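K5 lyase (Enterobacteria phage k1-5, PDB 2X3H) probably cleaves the K5 capsular polysaccharide of its bacterial host by a lyase reaction, working as a trimeric, tail-spike-like beta-helical enzyme of the phage. Local coordinates at residues Ile376-Gly381 with Asn385-Lys390; Gly119-Arg124 with Asn129-Asn134. All coordinates share one frame; numbering follows the deposited sequence.

Contact 1 of 2, residues Ile376-Gly381 with Asn385-Lys390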
ATOM      1  N   ILE A 376       3.897 -19.915  -7.372  1.00  5.00           N
ATOM      2  CA  ILE A 376       3.059 -20.162  -6.183  1.00  6.01           C
ATOM      3  C   ILE A 376       3.179 -21.600  -5.703  1.00  6.24           C
ATOM      4  O   ILE A 376       3.199 -22.526  -6.526  1.00  6.22           O
ATOM      5  CB  ILE A 376       1.567 -19.863  -6.490  1.00  6.65           C
ATOM      6  CG1 ILE A 376       1.397 -18.417  -6.943  1.00  8.41           C
ATOM      7  CG2 ILE A 376       0.687 -20.086  -5.262  1.00  6.88           C
ATOM      8  CD1 ILE A 376       0.116 -18.171  -7.746  1.00 11.60           C
ATOM      9  N   THR A 377       3.253 -21.796  -4.381  1.00  5.88           N
ATOM     10  CA  THR A 377       3.159 -23.146  -3.801  1.00  6.06           C
ATOM     11  C   THR A 377       2.005 -23.210  -2.809  1.00  5.91           C
ATOM     12  O   THR A 377       2.001 -22.471  -1.816  1.00  6.63           O
ATOM     13  CB  THR A 377       4.464 -23.568  -3.081  1.00  7.40           C
ATOM     14  OG1 THR A 377       5.537 -23.665  -4.035  1.00  9.43           O
ATOM     15  CG2 THR A 377       4.264 -24.906  -2.382  1.00  7.15           C
ATOM     16  N   PHE A 378       1.033 -24.072  -3.107  1.00  5.58           N
ATOM     17  CA  PHE A 378      -0.077 -24.367  -2.201  1.00  5.24           C
ATOM     18  C   PHE A 378       0.212 -25.756  -1.648  1.00  5.23           C
ATOM     19  O   PHE A 378       0.164 -26.739  -2.398  1.00  5.47           O
ATOM     20  CB  PHE A 378      -1.413 -24.441  -2.953  1.00  5.01           C
ATOM     21  CG  PHE A 378      -1.888 -23.133  -3.528  1.00  3.91           C
ATOM     22  CD1 PHE A 378      -2.107 -22.026  -2.712  1.00  3.67           C
ATOM     23  CD2 PHE A 378      -2.175 -23.034  -4.875  1.00  4.29           C
ATOM     24  CE1 PHE A 378      -2.572 -20.832  -3.232  1.00  3.54           C
ATOM     25  CE2 PHE A 378      -2.655 -21.840  -5.411  1.00  4.15           C
ATOM     26  CZ  PHE A 378      -2.847 -20.737  -4.588  1.00  3.74           C
ATOM     27  N   GLU A 379       0.512 -25.860  -0.357  1.00  5.40           N
ATOM     28  CA  GLU A 379       0.785 -27.181   0.209  1.00  6.72           C
ATOM     29  C   GLU A 379      -0.523 -27.952   0.405  1.00  7.39           C
ATOM     30  O   GLU A 379      -1.610 -27.379   0.361  1.00  6.94           O
ATOM     31  CB  GLU A 379       1.632 -27.091   1.490  1.00  7.05           C
ATOM     32  CG  GLU A 379       2.973 -26.418   1.218  1.00  8.04           C
ATOM     33  CD  GLU A 379       4.023 -26.576   2.312  1.00  8.38           C
ATOM     34  OE1 GLU A 379       3.711 -27.065   3.424  1.00  8.90           O
ATOM     35  OE2 GLU A 379       5.173 -26.161   2.036  1.00  9.15           O
ATOM     36  N   SER A 380      -0.424 -29.263   0.597  1.00  9.14           N
ATOM     37  CA  SER A 380      -1.603 -30.100   0.400  1.00 10.98           C
ATOM     38  C   SER A 380      -2.803 -29.819   1.319  1.00 11.41           C
ATOM     39  O   SER A 380      -3.946 -30.073   0.930  1.00 11.85           O
ATOM     40  CB  SER A 380      -1.225 -31.585   0.393  1.00 13.93           C
ATOM     41  OG  SER A 380      -1.065 -32.049   1.701  1.00 16.90           O
ATOM     42  N   GLY A 381      -2.558 -29.273   2.504  1.00 10.22           N
ATOM     43  CA  GLY A 381      -3.661 -28.988   3.438  1.00  8.63           C
ATOM     44  C   GLY A 381      -4.180 -27.557   3.349  1.00  7.34           C
ATOM     45  O   GLY A 381      -5.058 -27.170   4.120  1.00  7.19           O
ATOM     46  N   ASN A 385      -7.033 -19.850  -0.120  1.00  3.17           N
ATOM     47  CA  ASN A 385      -6.034 -18.792  -0.371  1.00  3.32           C
ATOM     48  C   ASN A 385      -6.193 -18.214  -1.777  1.00  4.33           C
ATOM     49  O   ASN A 385      -6.300 -18.968  -2.741  1.00  4.09           O
ATOM     50  CB  ASN A 385      -4.619 -19.341  -0.181  1.00  3.80           C
ATOM     51  CG  ASN A 385      -4.440 -20.012   1.165  1.00  3.74           C
ATOM     52  OD1 ASN A 385      -4.321 -21.252   1.257  1.00  5.72           O
ATOM     53  ND2 ASN A 385      -4.430 -19.205   2.229  1.00  2.47           N
ATOM     54  N   PHE A 386      -6.230 -16.882  -1.877  1.00  3.50           N
ATOM     55  CA  PHE A 386      -6.444 -16.187  -3.146  1.00  4.24           C
ATOM     56  C   PHE A 386      -5.189 -15.409  -3.496  1.00  4.50           C
ATOM     57  O   PHE A 386      -4.738 -14.565  -2.706  1.00  3.94           O
ATOM     58  CB  PHE A 386      -7.653 -15.245  -3.026  1.00  4.79           C
ATOM     59  CG  PHE A 386      -7.892 -14.373  -4.224  1.00  5.61           C
ATOM     60  CD1 PHE A 386      -7.748 -14.867  -5.518  1.00  7.38           C
ATOM     61  CD2 PHE A 386      -8.306 -13.058  -4.045  1.00  7.09           C
ATOM     62  CE1 PHE A 386      -7.988 -14.039  -6.618  1.00  7.16           C
ATOM     63  CE2 PHE A 386      -8.558 -12.239  -5.143  1.00  7.89           C
ATOM     64  CZ  PHE A 386      -8.387 -12.739  -6.428  1.00  7.22           C
ATOM     65  N   VAL A 387      -4.608 -15.728  -4.655  1.00  3.66           N
ATOM     66  CA  VAL A 387      -3.391 -15.056  -5.112  1.00  4.88           C
ATOM     67  C   VAL A 387      -3.721 -14.262  -6.369  1.00  5.61           C
ATOM     68  O   VAL A 387      -4.243 -14.825  -7.338  1.00  5.78           O
ATOM     69  CB  VAL A 387      -2.237 -16.049  -5.419  1.00  5.29           C
ATOM     70  CG1 VAL A 387      -1.073 -15.326  -6.088  1.00  6.93           C
ATOM     71  CG2 VAL A 387      -1.770 -16.737  -4.140  1.00  5.83           C
ATOM     72  N   GLU A 388      -3.425 -12.963  -6.345  1.00  4.85           N
ATOM     73  CA  GLU A 388      -3.488 -12.145  -7.551  1.00  6.06           C
ATOM     74  C   GLU A 388      -2.088 -11.883  -8.057  1.00  4.95           C
ATOM     75  O   GLU A 388      -1.312 -11.186  -7.411  1.00  4.69           O
ATOM     76  CB  GLU A 388      -4.191 -10.813  -7.281  1.00  8.38           C
ATOM     77  CG  GLU A 388      -5.656 -10.964  -6.988  1.00 12.54           C
ATOM     78  CD  GLU A 388      -6.385  -9.664  -7.214  1.00 15.30           C
ATOM     79  OE1 GLU A 388      -6.310  -8.778  -6.335  1.00 15.37           O
ATOM     80  OE2 GLU A 388      -7.007  -9.526  -8.293  1.00 17.95           O
ATOM     81  N   VAL A 389      -1.774 -12.477  -9.208  1.00  4.22           N
ATOM     82  CA  VAL A 389      -0.521 -12.230  -9.904  1.00  5.34           C
ATOM     83  C   VAL A 389      -0.735 -10.946 -10.699  1.00  5.26           C
ATOM     84  O   VAL A 389      -1.304 -10.976 -11.793  1.00  6.13           O
ATOM     85  CB  VAL A 389      -0.158 -13.427 -10.807  1.00  4.73           C
ATOM     86  CG1 VAL A 389       1.131 -13.164 -11.589  1.00  4.74           C
ATOM     87  CG2 VAL A 389      -0.028 -14.702  -9.970  1.00  6.20           C
ATOM     88  N   LYS A 390      -0.315  -9.818 -10.127  1.00  4.95           N
ATOM     89  CA  LYS A 390      -0.662  -8.498 -10.676  1.00  5.12           C
ATOM     90  C   LYS A 390       0.118  -8.156 -11.943  1.00  5.53           C
ATOM     91  O   LYS A 390      -0.375  -7.421 -12.799  1.00  6.56           O
ATOM     92  CB  LYS A 390      -0.491  -7.398  -9.631  1.00  8.00           C
ATOM     93  CG  LYS A 390      -1.394  -7.544  -8.404  1.00 10.73           C
ATOM     94  CD  LYS A 390      -2.707  -6.794  -8.540  1.00 15.69           C
ATOM     95  CE  LYS A 390      -3.660  -7.508  -9.469  1.00 17.78           C
ATOM     96  NZ  LYS A 390      -3.576  -6.979 -10.865  1.00 20.28           N
TER
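Across the interior of a parallel beta-helix, Ile376 and Phe378 on one face meet Asn385, Val387 and Val389 on another. The two short strands, 376-378 and 386-389, belong to different parallel sheets of the beta-helix. They run nearly opposite ways (171°), but their axes stay 10.1 Å apart, so side chains rather than main-chain bonds fill the gap. Val387 makes the central join. Its CG1, anti to the backbone N (chi1 171°), meets Ile376 CD1 tip to tip at 3.5 Å. The other methyl, Val387 CG2, sits beside the backbone N and lies 4.2 Å from Phe378 CZ, oblique to the ring, so a single valine serves both inward residues of strand 376-378. Ile376 CD1 also reaches Val389 CG2, at 4.1 Å, and the same methyl thus spans two successive inward positions. Phe378 and Asn385 pass alongside each other, pointing opposite ways, with Phe378 CE1 4.0 Å from Asn385 CB; the touch is made by the asparagine's beta carbon. Within its own strand, Ile376 CG2 stands 3.6 Å above the Phe378 ring, toward the rim, and helps to fix how the ring lies. Val420 of strand 419-422 and Phe355 of strand 349-355 extend the packing into other coils, whereas outward-facing Phe386 packs on Lys390 of a neighbouring subunit. All five touching residues are buried, and the join rests on methyl and ring contacts without directional polar bonds, an arrangement consistent with hydrophobic cohesion holding the two faces together.

Contact 2 of 2, residues Gly119-Arg124 with Asn129-Asn134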
ATOM      1  N   GLY A 119      29.398   7.909  22.160  1.00  9.64           N
ATOM      2  CA  GLY A 119      29.641   6.903  23.182  1.00  9.70           C
ATOM      3  C   GLY A 119      29.539   5.492  22.626  1.00  9.98           C
ATOM      4  O   GLY A 119      28.662   5.198  21.800  1.00  9.23           O
ATOM      5  N   VAL A 120      30.454   4.626  23.055  1.00  9.57           N
ATOM      6  CA  VAL A 120      30.408   3.208  22.717  1.00 10.36           C
ATOM      7  C   VAL A 120      30.422   2.399  24.007  1.00 11.13           C
ATOM      8  O   VAL A 120      31.338   2.549  24.815  1.00 11.34           O
ATOM      9  CB  VAL A 120      31.630   2.783  21.877  1.00 10.73           C
ATOM     10  CG1 VAL A 120      31.558   1.280  21.544  1.00 11.08           C
ATOM     11  CG2 VAL A 120      31.735   3.635  20.620  1.00 11.76           C
ATOM     12  N   LEU A 121      29.404   1.564  24.211  1.00 10.96           N
ATOM     13  CA  LEU A 121      29.398   0.653  25.345  1.00 10.88           C
ATOM     14  C   LEU A 121      29.980  -0.667  24.878  1.00 11.97           C
ATOM     15  O   LEU A 121      29.362  -1.391  24.095  1.00 11.51           O
ATOM     16  CB  LEU A 121      27.982   0.462  25.892  1.00 11.29           C
ATOM     17  CG  LEU A 121      27.391   1.709  26.555  1.00 12.85           C
ATOM     18  CD1 LEU A 121      25.963   1.458  27.031  1.00 12.90           C
ATOM     19  CD2 LEU A 121      28.264   2.142  27.726  1.00 13.38           C
ATOM     20  N   SER A 122      31.191  -0.968  25.333  1.00 11.56           N
ATOM     21  CA  SER A 122      31.903  -2.151  24.852  1.00 12.04           C
ATOM     22  C   SER A 122      31.909  -3.275  25.881  1.00 12.60           C
ATOM     23  O   SER A 122      32.564  -3.172  26.927  1.00 12.98           O
ATOM     24  CB  SER A 122      33.333  -1.777  24.463  1.00 13.53           C
ATOM     25  OG  SER A 122      34.059  -2.917  24.045  1.00 13.81           O
ATOM     26  N   HIS A 123      31.187  -4.347  25.576  1.00 12.09           N
ATOM     27  CA  HIS A 123      31.040  -5.469  26.494  1.00 12.16           C
ATOM     28  C   HIS A 123      32.400  -6.086  26.811  1.00 12.61           C
ATOM     29  O   HIS A 123      33.128  -6.527  25.913  1.00 12.89           O
ATOM     30  CB  HIS A 123      30.085  -6.520  25.915  1.00 12.09           C
ATOM     31  CG  HIS A 123      29.509  -7.459  26.935  1.00 11.74           C
ATOM     32  ND1 HIS A 123      28.895  -8.643  26.585  1.00 11.04           N
ATOM     33  CD2 HIS A 123      29.445  -7.387  28.287  1.00 11.40           C
ATOM     34  CE1 HIS A 123      28.478  -9.263  27.677  1.00 11.42           C
ATOM     35  NE2 HIS A 123      28.794  -8.518  28.724  1.00 12.08           N
ATOM     36  N   ARG A 124      32.723  -6.113  28.103  1.00 13.19           N
ATOM     37  CA  ARG A 124      34.030  -6.558  28.601  1.00 14.35           C
ATOM     38  C   ARG A 124      34.091  -8.078  28.800  1.00 14.44           C
ATOM     39  O   ARG A 124      35.174  -8.671  28.789  1.00 16.11           O
ATOM     40  CB  ARG A 124      34.319  -5.836  29.925  1.00 14.97           C
ATOM     41  CG  ARG A 124      35.724  -5.984  30.465  1.00 16.66           C
ATOM     42  CD  ARG A 124      35.832  -5.308  31.820  1.00 17.89           C
ATOM     43  NE  ARG A 124      37.164  -5.449  32.404  1.00 18.78           N
ATOM     44  CZ  ARG A 124      38.192  -4.667  32.094  1.00 19.01           C
ATOM     45  NH1 ARG A 124      38.042  -3.698  31.201  1.00 19.32           N
ATOM     46  NH2 ARG A 124      39.374  -4.849  32.673  1.00 20.10           N
ATOM     47  N   ASN A 129      24.696 -12.097  28.820  1.00 11.15           N
ATOM     48  CA  ASN A 129      23.982 -10.856  28.515  1.00 10.52           C
ATOM     49  C   ASN A 129      24.768  -9.614  28.907  1.00 10.94           C
ATOM     50  O   ASN A 129      25.580  -9.650  29.848  1.00 12.44           O
ATOM     51  CB  ASN A 129      22.608 -10.831  29.201  1.00 10.44           C
ATOM     52  CG  ASN A 129      21.700 -11.970  28.752  1.00 10.66           C
ATOM     53  OD1 ASN A 129      21.843 -12.494  27.643  1.00 10.69           O
ATOM     54  ND2 ASN A 129      20.754 -12.361  29.622  1.00 11.49           N
ATOM     55  N   TYR A 130      24.535  -8.522  28.186  1.00 10.10           N
ATOM     56  CA  TYR A 130      25.214  -7.261  28.470  1.00  9.81           C
ATOM     57  C   TYR A 130      24.331  -6.369  29.336  1.00 10.15           C
ATOM     58  O   TYR A 130      24.448  -6.401  30.563  1.00  9.66           O
ATOM     59  CB  TYR A 130      25.642  -6.580  27.166  1.00 10.89           C
ATOM     60  CG  TYR A 130      26.591  -5.400  27.304  1.00 10.81           C
ATOM     61  CD1 TYR A 130      27.143  -5.042  28.540  1.00 10.93           C
ATOM     62  CD2 TYR A 130      26.966  -4.668  26.179  1.00 12.12           C
ATOM     63  CE1 TYR A 130      28.014  -3.959  28.647  1.00 11.52           C
ATOM     64  CE2 TYR A 130      27.833  -3.598  26.275  1.00 12.40           C
ATOM     65  CZ  TYR A 130      28.359  -3.251  27.508  1.00 12.29           C
ATOM     66  OH  TYR A 130      29.228  -2.185  27.583  1.00 13.38           O
ATOM     67  N   LEU A 131      23.437  -5.604  28.710  1.00  9.37           N
ATOM     68  CA  LEU A 131      22.607  -4.637  29.423  1.00  8.93           C
ATOM     69  C   LEU A 131      21.219  -5.232  29.615  1.00  9.13           C
ATOM     70  O   LEU A 131      20.579  -5.647  28.653  1.00  8.42           O
ATOM     71  CB  LEU A 131      22.531  -3.315  28.643  1.00  9.71           C
ATOM     72  CG  LEU A 131      23.869  -2.630  28.340  1.00 10.16           C
ATOM     73  CD1 LEU A 131      23.684  -1.376  27.487  1.00 12.43           C
ATOM     74  CD2 LEU A 131      24.610  -2.305  29.634  1.00 11.36           C
ATOM     75  N   VAL A 132      20.768  -5.298  30.862  1.00  8.54           N
ATOM     76  CA  VAL A 132      19.438  -5.822  31.156  1.00  9.31           C
ATOM     77  C   VAL A 132      18.625  -4.811  31.954  1.00  9.66           C
ATOM     78  O   VAL A 132      18.974  -4.452  33.089  1.00  9.31           O
ATOM     79  CB  VAL A 132      19.497  -7.172  31.914  1.00 10.08           C
ATOM     80  CG1 VAL A 132      18.092  -7.660  32.217  1.00  9.81           C
ATOM     81  CG2 VAL A 132      20.264  -8.212  31.103  1.00  9.78           C
ATOM     82  N   PHE A 133      17.540  -4.337  31.347  1.00  9.11           N
ATOM     83  CA  PHE A 133      16.654  -3.382  31.999  1.00  9.74           C
ATOM     84  C   PHE A 133      15.394  -4.092  32.449  1.00 10.01           C
ATOM     85  O   PHE A 133      14.655  -4.638  31.630  1.00  9.86           O
ATOM     86  CB  PHE A 133      16.349  -2.202  31.066  1.00 10.43           C
ATOM     87  CG  PHE A 133      17.575  -1.432  30.678  1.00 10.95           C
ATOM     88  CD1 PHE A 133      18.143  -0.507  31.551  1.00 11.18           C
ATOM     89  CD2 PHE A 133      18.209  -1.690  29.471  1.00 11.27           C
ATOM     90  CE1 PHE A 133      19.297   0.182  31.203  1.00 11.54           C
ATOM     91  CE2 PHE A 133      19.366  -1.000  29.109  1.00 11.54           C
ATOM     92  CZ  PHE A 133      19.917  -0.070  29.970  1.00 11.89           C
ATOM     93  N   ASN A 134      15.168  -4.115  33.763  1.00 10.31           N
ATOM     94  CA  ASN A 134      14.079  -4.896  34.316  1.00 11.09           C
ATOM     95  C   ASN A 134      12.865  -4.029  34.586  1.00 11.66           C
ATOM     96  O   ASN A 134      12.871  -3.195  35.485  1.00 12.30           O
ATOM     97  CB  ASN A 134      14.520  -5.628  35.595  1.00 12.71           C
ATOM     98  CG  ASN A 134      15.427  -6.818  35.308  1.00 13.17           C
ATOM     99  OD1 ASN A 134      15.053  -7.743  34.577  1.00 14.27           O
ATOM    100  ND2 ASN A 134      16.611  -6.814  35.905  1.00 13.77           N
TER
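An offset aromatic stack between His123 and Tyr130 marks a corner near the N-terminal end of the beta-helix, where strand 119-123 ends and the chain turns toward strand 131-134 in a different sheet. The ring centroids lie 4.2 Å apart, with planes at 16°, and the two side chains come from opposite directions to overlap. In this offset each beta carbon lies over the other ring: His123 CB is 3.7 Å from the Tyr130 centroid, and Tyr130 CB is 3.8 Å from the His123 centroid, the latter only 4° off the ring normal. In both residues CG is anti to the backbone N (chi1 -160° for His123), which carries the two rings into overlap. His123 covers one face of the tyrosine; Leu131 CG lies over the opposite face, toward the rim, so both faces are at least partly covered. The phenol end runs in to the backbone of strand 119-123, placing Tyr130 OH 3.2 Å from Leu121 C, which lies at the ring's edge and in its plane. There the hydroxyl is hydrogen-bonded to Ser103 OG of strand 99-103. The side chains of Leu121 and Leu131 cross at about a right angle, with Leu121 CD1 3.7 Å from Leu131 CD1. Asn129, which is exposed, pairs through OD1 with Gln158 N in the following coil. Stacking and CH-pi contacts thus hold the corner, while a hydroxyl bond to the preceding coil satisfies the buried polar end of the tyrosine.

In the fold
Both contacts join neighbouring faces of the same beta-helix, and strands 119-123 and 386-389 belong to one long run of coils, yet their centres are 45 Å apart and they do not touch. The centre of contact 1 lies about 13 Å from the centre of the chain, that of contact 2 about 33 Å, toward the N-terminal end. Chemistry follows place: contact 1 is wholly buried and mostly apolar, with one phenylalanine and the beta carbon of an asparagine, and its segment 385-390 also reaches both neighbouring subunits. Contact 2, which no other subunit touches, is mostly buried, with one exposed residue, Asn129, and adds stacked rings and a polar phenol end to a leucine pairing.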